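Local structure of agmatinase (Deinococcus radiodurans, 1WOH) at residues Pro19-Gln22 / Asp26-Ala29; Pro52-Glu57 / Arg284-Met289; Ile87-Ser90 / Leu95-Asp98; Thr200-Asp205 / Leu215-Arg220; Leu249-Gly254 / Val293-Cys298. The protein probably hydrolyses agmatine to putrescine and urea, using two manganese ions per subunit. All coordinates share one frame; numbering follows the deposited sequence.

Contact 1: Pro19-Gln22 / Asp26-Ala29; sequences PLVQ and DWQA
Val21 and Trp27, each in an extended backbone conformation, face each other across a short loop with their CA atoms 7.4 Å apart. The valine meets the indole face. Its CG2 methyl stands 3.6 Å from the centroid of the Trp27 five-membered ring and only 14° off the ring normal, a CH-pi contact. The other branch reaches a different part of the same ring, with Val21 CG1 3.9 Å from Trp27 CG, while Val21 CB approaches Trp27 CD1 to 3.6 Å. Trp27 presents its ring this way because CG is tucked between the backbone N and the carbonyl carbon (chi1 59°), which swings the indole back towards the earlier arm of the loop. At the ring edge the indole N-H is used: Trp27 NE1 donates to Gln22 O over 2.7 Å, in a short, moderately bent bond that comes in from above the carbonyl plane. Face and edge are therefore held by successive residues, Val21 and Gln22, and this fixes the rotation of the indole. A leucine in place of Trp27 would probably lose both the CH-pi partner of Val21 and the donor to Gln22 O, leaving that carbonyl without its mate and the two arms freer to separate. The pair rests on strand 80-85: Val21 and Trp27 both touch Ala81, and Val21 bonds through its backbone to Asp82. The arrangement is a surface loop closed by an indole N-H to carbonyl bond, leading into strand 31-36 of the alpha/beta ureohydrolase fold, beside the outermost strand of its parallel sheet.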
# COMPACT_ATOMS: atom_id res chain seq x y z
N PRO A 19 -14.38 -6.53 -28.94
CA PRO A 19 -15.47 -5.57 -29.10
C PRO A 19 -16.53 -5.78 -28.02
O PRO A 19 -16.76 -6.91 -27.58
CB PRO A 19 -15.99 -5.88 -30.50
CG PRO A 19 -15.69 -7.34 -30.67
CD PRO A 19 -14.30 -7.44 -30.10
N LEU A 20 -17.16 -4.70 -27.59
CA LEU A 20 -18.18 -4.79 -26.55
C LEU A 20 -19.54 -5.15 -27.13
O LEU A 20 -19.94 -4.61 -28.16
CB LEU A 20 -18.26 -3.47 -25.78
CG LEU A 20 -19.25 -3.36 -24.62
CD1 LEU A 20 -19.03 -4.49 -23.61
CD2 LEU A 20 -19.07 -2.01 -23.95
N VAL A 21 -20.25 -6.06 -26.47
CA VAL A 21 -21.57 -6.48 -26.93
C VAL A 21 -22.55 -6.66 -25.77
O VAL A 21 -22.17 -6.64 -24.61
CB VAL A 21 -21.51 -7.80 -27.73
CG1 VAL A 21 -20.68 -7.61 -28.98
CG2 VAL A 21 -20.93 -8.91 -26.87
N GLN A 22 -23.83 -6.81 -26.11
CA GLN A 22 -24.87 -7.02 -25.11
C GLN A 22 -25.18 -8.51 -25.08
O GLN A 22 -25.28 -9.14 -26.12
CB GLN A 22 -26.13 -6.24 -25.49
CG GLN A 22 -26.00 -4.74 -25.32
CD GLN A 22 -25.79 -4.34 -23.87
OE1 GLN A 22 -26.64 -4.60 -23.01
NE2 GLN A 22 -24.65 -3.72 -23.58
N ASP A 26 -27.39 -9.02 -31.02
CA ASP A 26 -27.24 -9.78 -32.25
C ASP A 26 -25.77 -9.92 -32.63
O ASP A 26 -25.26 -9.15 -33.45
CB ASP A 26 -28.01 -9.11 -33.39
CG ASP A 26 -27.86 -9.83 -34.71
OD1 ASP A 26 -28.06 -11.06 -34.75
OD2 ASP A 26 -27.54 -9.16 -35.72
N TRP A 27 -25.09 -10.89 -32.03
CA TRP A 27 -23.68 -11.14 -32.30
C TRP A 27 -23.32 -12.61 -32.17
O TRP A 27 -24.07 -13.41 -31.61
CB TRP A 27 -22.80 -10.32 -31.35
CG TRP A 27 -23.04 -10.64 -29.90
CD1 TRP A 27 -23.99 -10.09 -29.10
CD2 TRP A 27 -22.37 -11.63 -29.11
NE1 TRP A 27 -23.97 -10.68 -27.86
CE2 TRP A 27 -22.99 -11.64 -27.84
CE3 TRP A 27 -21.32 -12.53 -29.36
CZ2 TRP A 27 -22.58 -12.50 -26.82
CZ3 TRP A 27 -20.92 -13.39 -28.34
CH2 TRP A 27 -21.55 -13.37 -27.08
N GLN A 28 -22.15 -12.96 -32.70
CA GLN A 28 -21.64 -14.32 -32.63
C GLN A 28 -20.12 -14.24 -32.59
O GLN A 28 -19.51 -13.47 -33.33
CB GLN A 28 -22.08 -15.13 -33.86
CG GLN A 28 -23.56 -15.51 -33.86
CD GLN A 28 -23.97 -16.23 -35.13
OE1 GLN A 28 -23.38 -17.25 -35.49
NE2 GLN A 28 -24.99 -15.71 -35.81
N ALA A 29 -19.51 -15.02 -31.71
CA ALA A 29 -18.06 -15.04 -31.58
C ALA A 29 -17.62 -16.39 -31.05
O ALA A 29 -18.39 -17.11 -30.42
CB ALA A 29 -17.59 -13.94 -30.66

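Contact 2: Pro52-Glu57 / Arg284-Met289; sequences PRALRE and RSELLM
Leu55 turns CG anti to its carbonyl carbon (chi1 -77°), which carries CD2 across to Glu286 and Met289. On the other side Glu286 holds CG between its backbone N and carbonyl carbon (chi1 54°), and a bend at chi2 turns the carboxylate back beside Ala54, while CB makes the closest approach. The two helices belong to the alpha/beta fold of the arginase family, and here they pack against each other beside strand 266-273 of the parallel sheet. Their short axes cross at -66° and approach to 8.5 Å. Near the crossing Ala54 CB meets Glu286 CB at 4.1 Å, methyl against methylene, and Ala54 O lies 4.0 Å from the same Glu286 CB. One turn further along the second helix, Leu55 CD2 touches Met289 CB at 4.1 Å. Leu55 and Met289 run side by side in the same direction, and both also rest on Leu272 of strand 266-273. The side chains meet through carbon atoms, by van der Waals contact, so the fit depends on shape: the short Ala54 side chain is consistent with the close approach, and Leu55 packs beside it towards the sheet. Met289 lies about 8 Å, side chain to side chain, from Asp229, a manganese-binding residue. Next to Ala54, Arg53 points the other way and reaches Pro8 and Gly11 of the second subunit. Leu55 CD2 also rests against the backbone of the second helix, 4.1 Å from Glu286 O.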
# COMPACT_ATOMS: atom_id res chain seq x y z
N PRO A 52 -13.41 -8.85 -12.11
CA PRO A 52 -13.70 -8.81 -13.55
C PRO A 52 -13.00 -7.64 -14.22
O PRO A 52 -12.42 -7.79 -15.29
CB PRO A 52 -15.23 -8.69 -13.59
CG PRO A 52 -15.65 -9.45 -12.36
CD PRO A 52 -14.66 -8.94 -11.32
N ARG A 53 -13.05 -6.48 -13.57
CA ARG A 53 -12.43 -5.28 -14.11
C ARG A 53 -10.91 -5.42 -14.17
O ARG A 53 -10.28 -5.10 -15.18
CB ARG A 53 -12.82 -4.06 -13.27
CG ARG A 53 -12.33 -2.73 -13.82
CD ARG A 53 -13.10 -1.58 -13.18
NE ARG A 53 -14.51 -1.59 -13.56
CZ ARG A 53 -15.44 -0.81 -13.02
NH1 ARG A 53 -15.10 0.05 -12.06
NH2 ARG A 53 -16.70 -0.88 -13.44
N ALA A 54 -10.31 -5.91 -13.09
CA ALA A 54 -8.87 -6.10 -13.05
C ALA A 54 -8.41 -7.10 -14.10
O ALA A 54 -7.35 -6.94 -14.70
CB ALA A 54 -8.44 -6.56 -11.67
N LEU A 55 -9.21 -8.14 -14.31
CA LEU A 55 -8.86 -9.17 -15.29
C LEU A 55 -8.88 -8.61 -16.71
O LEU A 55 -8.06 -8.99 -17.54
CB LEU A 55 -9.81 -10.37 -15.17
CG LEU A 55 -9.48 -11.27 -13.97
CD1 LEU A 55 -10.65 -12.19 -13.65
CD2 LEU A 55 -8.22 -12.08 -14.28
N ARG A 56 -9.83 -7.71 -16.99
CA ARG A 56 -9.90 -7.09 -18.31
C ARG A 56 -8.66 -6.22 -18.51
O ARG A 56 -7.98 -6.31 -19.53
CB ARG A 56 -11.17 -6.23 -18.44
CG ARG A 56 -12.47 -7.03 -18.45
CD ARG A 56 -13.68 -6.13 -18.66
NE ARG A 56 -14.87 -6.90 -19.00
CZ ARG A 56 -15.84 -7.22 -18.16
NH1 ARG A 56 -15.79 -6.84 -16.88
NH2 ARG A 56 -16.88 -7.93 -18.59
N GLU A 57 -8.37 -5.38 -17.52
CA GLU A 57 -7.20 -4.52 -17.60
C GLU A 57 -5.95 -5.38 -17.82
O GLU A 57 -5.13 -5.08 -18.70
CB GLU A 57 -7.05 -3.71 -16.31
CG GLU A 57 -8.23 -2.78 -16.04
CD GLU A 57 -8.17 -2.13 -14.67
OE1 GLU A 57 -9.07 -1.32 -14.36
OE2 GLU A 57 -7.23 -2.42 -13.90
N ARG A 284 0.60 -8.77 -9.71
CA ARG A 284 0.93 -10.01 -10.42
C ARG A 284 -0.21 -11.02 -10.44
O ARG A 284 -0.32 -11.82 -11.36
CB ARG A 284 2.19 -10.66 -9.85
CG ARG A 284 2.04 -11.33 -8.48
CD ARG A 284 3.37 -12.01 -8.15
NE ARG A 284 3.41 -12.66 -6.85
CZ ARG A 284 3.43 -12.02 -5.68
NH1 ARG A 284 3.39 -10.69 -5.64
NH2 ARG A 284 3.52 -12.71 -4.56
N SER A 285 -1.08 -10.97 -9.43
CA SER A 285 -2.20 -11.91 -9.40
C SER A 285 -3.12 -11.78 -10.61
O SER A 285 -3.43 -12.78 -11.27
CB SER A 285 -3.01 -11.75 -8.11
OG SER A 285 -2.24 -12.10 -6.98
N GLU A 286 -3.57 -10.56 -10.91
CA GLU A 286 -4.46 -10.40 -12.05
C GLU A 286 -3.73 -10.57 -13.38
O GLU A 286 -4.30 -11.06 -14.35
CB GLU A 286 -5.18 -9.04 -12.03
CG GLU A 286 -4.29 -7.81 -11.91
CD GLU A 286 -4.21 -7.30 -10.48
OE1 GLU A 286 -4.33 -6.07 -10.30
OE2 GLU A 286 -4.02 -8.12 -9.55
N LEU A 287 -2.46 -10.18 -13.42
CA LEU A 287 -1.68 -10.33 -14.64
C LEU A 287 -1.52 -11.81 -14.99
O LEU A 287 -1.79 -12.21 -16.12
CB LEU A 287 -0.32 -9.66 -14.48
CG LEU A 287 -0.41 -8.13 -14.58
CD1 LEU A 287 0.90 -7.47 -14.18
CD2 LEU A 287 -0.79 -7.76 -16.02
N LEU A 288 -1.11 -12.61 -14.01
CA LEU A 288 -0.94 -14.03 -14.21
C LEU A 288 -2.24 -14.77 -14.49
O LEU A 288 -2.27 -15.67 -15.32
CB LEU A 288 -0.24 -14.67 -13.01
CG LEU A 288 1.29 -14.76 -13.14
CD1 LEU A 288 1.86 -13.37 -13.37
CD2 LEU A 288 1.87 -15.40 -11.88
N MET A 289 -3.31 -14.40 -13.79
CA MET A 289 -4.58 -15.08 -14.01
C MET A 289 -5.25 -14.73 -15.34
O MET A 289 -5.99 -15.54 -15.90
CB MET A 289 -5.53 -14.82 -12.84
CG MET A 289 -5.09 -15.52 -11.55
SD MET A 289 -4.99 -17.35 -11.64
CE MET A 289 -5.98 -17.71 -13.08

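Contact 3: Ile87-Ser90 / Leu95-Asp98; sequences ILPS and LAHD
Pro89 lies with its ring against the first turns of helix 93-108, crossing Leu95 obliquely and covering Ala96. The loop and helix form the connection of a beta-alpha-beta crossover: strand 80-85 leads through this loop into helix 93-108 and on to strand 114-118, with strand 31-36 lying between the two in the parallel sheet. The proline ring offers different atoms to its two partners. CB and CG face the leucine: Pro89 CB is 3.9 Å from Leu95 CD2, and Pro89 CG is 4.1 Å from Leu95 CG. In Leu95 a CG trans to the backbone N (chi1 172°) is directed towards the proline, and chi2 of 58° turns CD2 onto the ring, where it makes the closest approach with CG behind it. The carbon next to the proline nitrogen turns instead to the helix backbone, with Pro89 CD 3.9 Å from Ala96 CA. Leu88, the residue before, comes at Ala96 from another direction, its CD2 branch alone making the approach. The small alanine is thus met by two consecutive loop residues, which lets the loop lie close to the helix, Leu88 CA and Ala96 CA being 5.6 Å apart. Leu88 and Ala96 both also touch Phe38, which adds an aromatic wall to the apolar cluster. On the outer side the fifth subunit closes over it, Asn153 of that subunit packing on Pro89 and Asp154 on Leu95. The Ala96 methyl meets both loop residues on one side, 4.0 Å from Pro89 CD and 4.1 Å from Leu88 CD2.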
# COMPACT_ATOMS: atom_id res chain seq x y z
N ILE A 87 -25.89 -7.37 -14.65
CA ILE A 87 -26.33 -6.24 -13.85
C ILE A 87 -26.85 -6.80 -12.54
O ILE A 87 -27.93 -7.39 -12.48
CB ILE A 87 -27.45 -5.44 -14.54
CG1 ILE A 87 -26.91 -4.84 -15.84
CG2 ILE A 87 -27.94 -4.33 -13.62
CD1 ILE A 87 -27.95 -4.09 -16.64
N LEU A 88 -26.07 -6.62 -11.49
CA LEU A 88 -26.41 -7.15 -10.18
C LEU A 88 -27.10 -6.15 -9.28
O LEU A 88 -26.82 -4.95 -9.33
CB LEU A 88 -25.15 -7.64 -9.48
CG LEU A 88 -24.34 -8.69 -10.24
CD1 LEU A 88 -22.97 -8.85 -9.59
CD2 LEU A 88 -25.11 -10.00 -10.25
N PRO A 89 -28.03 -6.64 -8.44
CA PRO A 89 -28.73 -5.76 -7.51
C PRO A 89 -27.83 -5.71 -6.28
O PRO A 89 -26.78 -6.34 -6.27
CB PRO A 89 -30.00 -6.53 -7.22
CG PRO A 89 -29.50 -7.95 -7.17
CD PRO A 89 -28.58 -8.01 -8.39
N SER A 90 -28.23 -4.96 -5.26
CA SER A 90 -27.46 -4.94 -4.02
C SER A 90 -28.15 -6.05 -3.22
O SER A 90 -29.36 -6.23 -3.35
CB SER A 90 -27.59 -3.59 -3.31
OG SER A 90 -26.80 -2.61 -3.96
N LEU A 95 -32.10 -13.06 -6.55
CA LEU A 95 -32.33 -12.27 -7.76
C LEU A 95 -31.02 -12.21 -8.54
O LEU A 95 -31.00 -12.33 -9.77
CB LEU A 95 -32.78 -10.85 -7.40
CG LEU A 95 -32.86 -9.85 -8.57
CD1 LEU A 95 -33.81 -10.37 -9.64
CD2 LEU A 95 -33.32 -8.50 -8.05
N ALA A 96 -29.91 -12.02 -7.82
CA ALA A 96 -28.61 -11.95 -8.46
C ALA A 96 -28.38 -13.26 -9.22
O ALA A 96 -27.96 -13.25 -10.38
CB ALA A 96 -27.52 -11.74 -7.41
N HIS A 97 -28.66 -14.38 -8.57
CA HIS A 97 -28.50 -15.70 -9.19
C HIS A 97 -29.29 -15.82 -10.49
O HIS A 97 -28.78 -16.30 -11.50
CB HIS A 97 -28.95 -16.80 -8.23
CG HIS A 97 -28.12 -16.93 -6.99
ND1 HIS A 97 -28.51 -17.68 -5.90
CD2 HIS A 97 -26.91 -16.40 -6.67
CE1 HIS A 97 -27.57 -17.61 -4.97
NE2 HIS A 97 -26.59 -16.84 -5.41
N ASP A 98 -30.55 -15.39 -10.46
CA ASP A 98 -31.37 -15.48 -11.65
C ASP A 98 -30.81 -14.64 -12.79
O ASP A 98 -30.82 -15.06 -13.94
CB ASP A 98 -32.82 -15.08 -11.34
CG ASP A 98 -33.50 -16.04 -10.38
OD1 ASP A 98 -33.02 -17.19 -10.25
OD2 ASP A 98 -34.51 -15.66 -9.76

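Contact 4: Thr200-Asp205 / Leu215-Arg220; sequences TIIPMD and LAQLPR
Gln217 lays its side chain against Thr200 and Ile202 of strand 200-203, the two residues of this strand that turn their CB atoms towards it. Most of the contact is van der Waals. Ile202 CD1 meets the aliphatic part of the glutamine, 4.0 Å from Gln217 CB, and the two side chains approach from opposite directions. Thr200 CG2 comes to 3.9 Å from Gln217 OE1. With CG anti to the carbonyl carbon (chi1 -60°) and an extended chain beyond it, Gln217 carries its amide out over the strand. The polar contact is indirect: a water donates to Ile201 O and to Gln217 OE1, both at 3.0 Å, and so ties the amide to the strand backbone. The other end of the amide stays local, Gln217 NE2 making a weak bond to Gly213 O, while Thr200 OG1 is engaged by His175. Gln217 stands in a type I turn from Leu215 to Leu218, closed by the Leu218 N to Leu215 O bond of 3.2 Å. The contact thus sets the turn after helix 211-215 over strand 200-203, which pairs with strand 173-181, while Leu215 and Leu218 pack on helix 251-264.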
# COMPACT_ATOMS: atom_id res chain seq x y z
N THR A 200 -14.30 -37.07 -7.90
CA THR A 200 -12.88 -37.37 -7.75
C THR A 200 -12.19 -36.24 -7.00
O THR A 200 -12.23 -35.08 -7.42
CB THR A 200 -12.22 -37.57 -9.12
OG1 THR A 200 -12.90 -38.61 -9.82
CG2 THR A 200 -10.75 -37.96 -8.96
N ILE A 201 -11.55 -36.59 -5.89
CA ILE A 201 -10.86 -35.62 -5.05
C ILE A 201 -9.36 -35.84 -5.16
O ILE A 201 -8.86 -36.90 -4.77
CB ILE A 201 -11.32 -35.78 -3.58
CG1 ILE A 201 -12.81 -35.42 -3.48
CG2 ILE A 201 -10.47 -34.92 -2.66
CD1 ILE A 201 -13.36 -35.46 -2.06
N ILE A 202 -8.65 -34.85 -5.68
CA ILE A 202 -7.21 -34.97 -5.83
C ILE A 202 -6.48 -33.91 -5.00
O ILE A 202 -6.35 -32.76 -5.41
CB ILE A 202 -6.79 -34.82 -7.32
CG1 ILE A 202 -7.57 -35.84 -8.17
CG2 ILE A 202 -5.30 -35.06 -7.47
CD1 ILE A 202 -7.32 -35.71 -9.68
N PRO A 203 -6.00 -34.30 -3.80
CA PRO A 203 -5.29 -33.38 -2.91
C PRO A 203 -4.03 -32.84 -3.58
O PRO A 203 -3.47 -33.49 -4.47
CB PRO A 203 -4.94 -34.27 -1.71
CG PRO A 203 -6.00 -35.34 -1.75
CD PRO A 203 -6.11 -35.64 -3.21
N MET A 204 -3.59 -31.65 -3.17
CA MET A 204 -2.39 -31.05 -3.75
C MET A 204 -1.19 -31.97 -3.55
O MET A 204 -0.30 -32.03 -4.40
CB MET A 204 -2.12 -29.69 -3.10
CG MET A 204 -0.91 -28.95 -3.64
SD MET A 204 -1.05 -28.54 -5.39
CE MET A 204 0.65 -28.73 -5.91
N ASP A 205 -1.16 -32.70 -2.43
CA ASP A 205 -0.06 -33.61 -2.16
C ASP A 205 0.13 -34.65 -3.27
O ASP A 205 1.26 -35.08 -3.53
CB ASP A 205 -0.26 -34.33 -0.83
CG ASP A 205 -0.04 -33.43 0.37
OD1 ASP A 205 1.00 -32.74 0.40
OD2 ASP A 205 -0.90 -33.41 1.27
N LEU A 215 -2.86 -36.37 -13.98
CA LEU A 215 -3.39 -36.12 -15.32
C LEU A 215 -4.13 -37.36 -15.82
O LEU A 215 -5.09 -37.25 -16.58
CB LEU A 215 -2.26 -35.76 -16.30
CG LEU A 215 -1.36 -34.58 -15.94
CD1 LEU A 215 -0.36 -34.33 -17.07
CD2 LEU A 215 -2.20 -33.33 -15.69
N ALA A 216 -3.68 -38.53 -15.38
CA ALA A 216 -4.31 -39.78 -15.79
C ALA A 216 -5.70 -39.96 -15.17
O ALA A 216 -6.49 -40.79 -15.63
CB ALA A 216 -3.43 -40.96 -15.41
N GLN A 217 -6.00 -39.17 -14.14
CA GLN A 217 -7.29 -39.25 -13.48
C GLN A 217 -8.31 -38.28 -14.09
O GLN A 217 -9.50 -38.36 -13.79
CB GLN A 217 -7.16 -38.96 -11.99
CG GLN A 217 -6.25 -39.91 -11.23
CD GLN A 217 -6.23 -39.61 -9.75
OE1 GLN A 217 -7.25 -39.70 -9.07
NE2 GLN A 217 -5.07 -39.24 -9.23
N LEU A 218 -7.84 -37.36 -14.93
CA LEU A 218 -8.74 -36.39 -15.55
C LEU A 218 -9.70 -37.05 -16.54
O LEU A 218 -9.41 -38.12 -17.09
CB LEU A 218 -7.93 -35.30 -16.26
CG LEU A 218 -7.03 -34.46 -15.35
CD1 LEU A 218 -6.24 -33.49 -16.20
CD2 LEU A 218 -7.87 -33.72 -14.32
N PRO A 219 -10.86 -36.43 -16.78
CA PRO A 219 -11.87 -36.96 -17.71
C PRO A 219 -11.40 -37.05 -19.16
O PRO A 219 -10.47 -36.35 -19.57
CB PRO A 219 -13.04 -35.99 -17.53
CG PRO A 219 -12.37 -34.71 -17.16
CD PRO A 219 -11.32 -35.16 -16.18
N ARG A 220 -12.04 -37.92 -19.93
CA ARG A 220 -11.69 -38.10 -21.33
C ARG A 220 -12.94 -38.25 -22.19
O ARG A 220 -13.83 -39.04 -21.87
CB ARG A 220 -10.79 -39.33 -21.49
CG ARG A 220 -9.45 -39.19 -20.81
CD ARG A 220 -8.61 -40.44 -20.96
NE ARG A 220 -7.25 -40.23 -20.45
CZ ARG A 220 -6.96 -39.92 -19.18
NH1 ARG A 220 -7.92 -39.78 -18.29
NH2 ARG A 220 -5.69 -39.75 -18.82
O HOH W 1 -7.94 -39.43 -6.15

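Contact 5: Leu249-Gly254 / Val293-Cys298; sequences LTYAQG and VMETLC
Tyr251 and Glu295 reach for each other from the first turn of one helix and the middle of another, and both do so with stretched side chains. Tyr251 has CG trans to the backbone N (chi1 177°), which sends the ring along towards the second helix with its hydroxyl leading. Glu295 also places CG opposite its backbone N and stays extended to the carboxylate, so that the two chains slant across one another with ring and carboxylate planes 37° apart. At the meeting point Tyr251 OH donates to Glu295 OE2 over 2.8 Å. The carboxylate oxygen is met on its anti side, 26° out of the carboxylate plane, and it lies at the ring edge in the ring plane, with Tyr251 CE2 3.4 Å from Glu295 OE2. Tyr251 OH also lies 3.8 Å from Glu295 CB. The start of the tyrosine's helix is fixed by a capping box: Gln253 N donates to Thr250 OG1 at 3.0 Å, and Thr250 N donates to Gln253 OE1 at 2.9 Å. Arg291, one turn before Glu295 on the same helix, forms a salt bridge to Glu295 OE2 and a weak bond to Tyr251 OH. A phenylalanine here would probably cost the bond between the two helices and leave the carboxylate to Arg291. Asp247 of the third subunit packs on Tyr251. Glu295 OE2 thus takes a phenol and a guanidinium group. The phenol bond joins helices 251-264 and 284-302, Arg291 adding a weak bond across, and the paired charge probably favours an ionised glutamate and may strengthen the phenol bond.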
# COMPACT_ATOMS: atom_id res chain seq x y z
N LEU A 249 -0.61 -24.99 -6.20
CA LEU A 249 -0.18 -25.20 -7.58
C LEU A 249 0.70 -24.07 -8.09
O LEU A 249 0.44 -22.91 -7.81
CB LEU A 249 -1.39 -25.25 -8.51
CG LEU A 249 -2.44 -26.33 -8.31
CD1 LEU A 249 -3.65 -25.99 -9.14
CD2 LEU A 249 -1.86 -27.69 -8.73
N THR A 250 1.74 -24.41 -8.83
CA THR A 250 2.54 -23.36 -9.44
C THR A 250 1.70 -23.04 -10.67
O THR A 250 0.77 -23.80 -11.00
CB THR A 250 3.92 -23.86 -9.94
OG1 THR A 250 3.71 -24.88 -10.92
CG2 THR A 250 4.75 -24.41 -8.80
N TYR A 251 2.00 -21.95 -11.35
CA TYR A 251 1.25 -21.59 -12.55
C TYR A 251 1.39 -22.75 -13.55
O TYR A 251 0.42 -23.17 -14.17
CB TYR A 251 1.81 -20.30 -13.17
CG TYR A 251 1.14 -19.89 -14.47
CD1 TYR A 251 0.18 -18.88 -14.50
CD2 TYR A 251 1.47 -20.52 -15.68
CE1 TYR A 251 -0.44 -18.51 -15.70
CE2 TYR A 251 0.86 -20.16 -16.88
CZ TYR A 251 -0.10 -19.15 -16.89
OH TYR A 251 -0.72 -18.79 -18.06
N ALA A 252 2.62 -23.26 -13.70
CA ALA A 252 2.88 -24.35 -14.64
C ALA A 252 2.06 -25.61 -14.36
O ALA A 252 1.54 -26.24 -15.28
CB ALA A 252 4.37 -24.69 -14.64
N GLN A 253 1.93 -25.99 -13.10
CA GLN A 253 1.16 -27.19 -12.76
C GLN A 253 -0.32 -27.01 -13.08
O GLN A 253 -0.96 -27.89 -13.66
CB GLN A 253 1.33 -27.52 -11.29
CG GLN A 253 2.74 -27.89 -10.90
CD GLN A 253 2.86 -28.07 -9.41
OE1 GLN A 253 2.39 -27.23 -8.64
NE2 GLN A 253 3.49 -29.17 -8.98
N GLY A 254 -0.87 -25.87 -12.68
CA GLY A 254 -2.28 -25.61 -12.94
C GLY A 254 -2.53 -25.63 -14.44
O GLY A 254 -3.51 -26.20 -14.92
N VAL A 293 -6.11 -17.56 -18.38
CA VAL A 293 -7.34 -17.69 -19.16
C VAL A 293 -6.99 -17.72 -20.64
O VAL A 293 -7.48 -18.59 -21.38
CB VAL A 293 -8.32 -16.53 -18.89
CG1 VAL A 293 -9.50 -16.62 -19.86
CG2 VAL A 293 -8.84 -16.60 -17.45
N MET A 294 -6.13 -16.80 -21.07
CA MET A 294 -5.75 -16.74 -22.48
C MET A 294 -4.97 -17.98 -22.92
O MET A 294 -5.18 -18.48 -24.02
CB MET A 294 -4.93 -15.48 -22.78
CG MET A 294 -5.71 -14.16 -22.67
SD MET A 294 -7.32 -14.18 -23.47
CE MET A 294 -6.83 -14.31 -25.24
N GLU A 295 -4.07 -18.46 -22.06
CA GLU A 295 -3.31 -19.65 -22.42
C GLU A 295 -4.23 -20.86 -22.45
O GLU A 295 -4.08 -21.74 -23.30
CB GLU A 295 -2.16 -19.89 -21.43
CG GLU A 295 -1.29 -21.09 -21.82
CD GLU A 295 0.01 -21.17 -21.04
OE1 GLU A 295 0.77 -22.13 -21.25
OE2 GLU A 295 0.26 -20.27 -20.22
N THR A 296 -5.19 -20.91 -21.53
CA THR A 296 -6.11 -22.04 -21.53
C THR A 296 -6.90 -22.07 -22.84
O THR A 296 -7.09 -23.13 -23.44
CB THR A 296 -7.08 -21.98 -20.33
OG1 THR A 296 -6.32 -22.10 -19.11
CG2 THR A 296 -8.09 -23.12 -20.40
N LEU A 297 -7.35 -20.90 -23.28
CA LEU A 297 -8.09 -20.83 -24.54
C LEU A 297 -7.22 -21.27 -25.72
O LEU A 297 -7.71 -21.86 -26.68
CB LEU A 297 -8.62 -19.41 -24.76
CG LEU A 297 -9.71 -18.97 -23.79
CD1 LEU A 297 -10.00 -17.48 -23.96
CD2 LEU A 297 -10.98 -19.78 -24.02
N CYS A 298 -5.92 -20.98 -25.65
CA CYS A 298 -5.02 -21.39 -26.72
C CYS A 298 -5.07 -22.91 -26.80
O CYS A 298 -5.18 -23.48 -27.89
CB CYS A 298 -3.57 -20.99 -26.43
SG CYS A 298 -3.18 -19.27 -26.72

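From the N terminus, contact 1 closes a three-residue loop ahead of strand 31-36, beside the outermost strand 80-85. Contact 2 then spans 226 residues, joining helix 51-59 to helix 284-302. Inside that span lie contact 3, which folds the loop after strand 80-85 onto helix 93-108, and contact 4, which closes nine residues between strand 200-203 and the turn after helix 211-215. Contact 5, closing 38 residues, crosses contact 2, and both use helix 284-302; they touch where Tyr251 CE1 lies 3.4 Å from Leu288 O. Contact 5 also touches contact 4, Met204 packing on Leu249 and Gln253. Contacts 3 and 4 stand on opposite sides of the chain's centre.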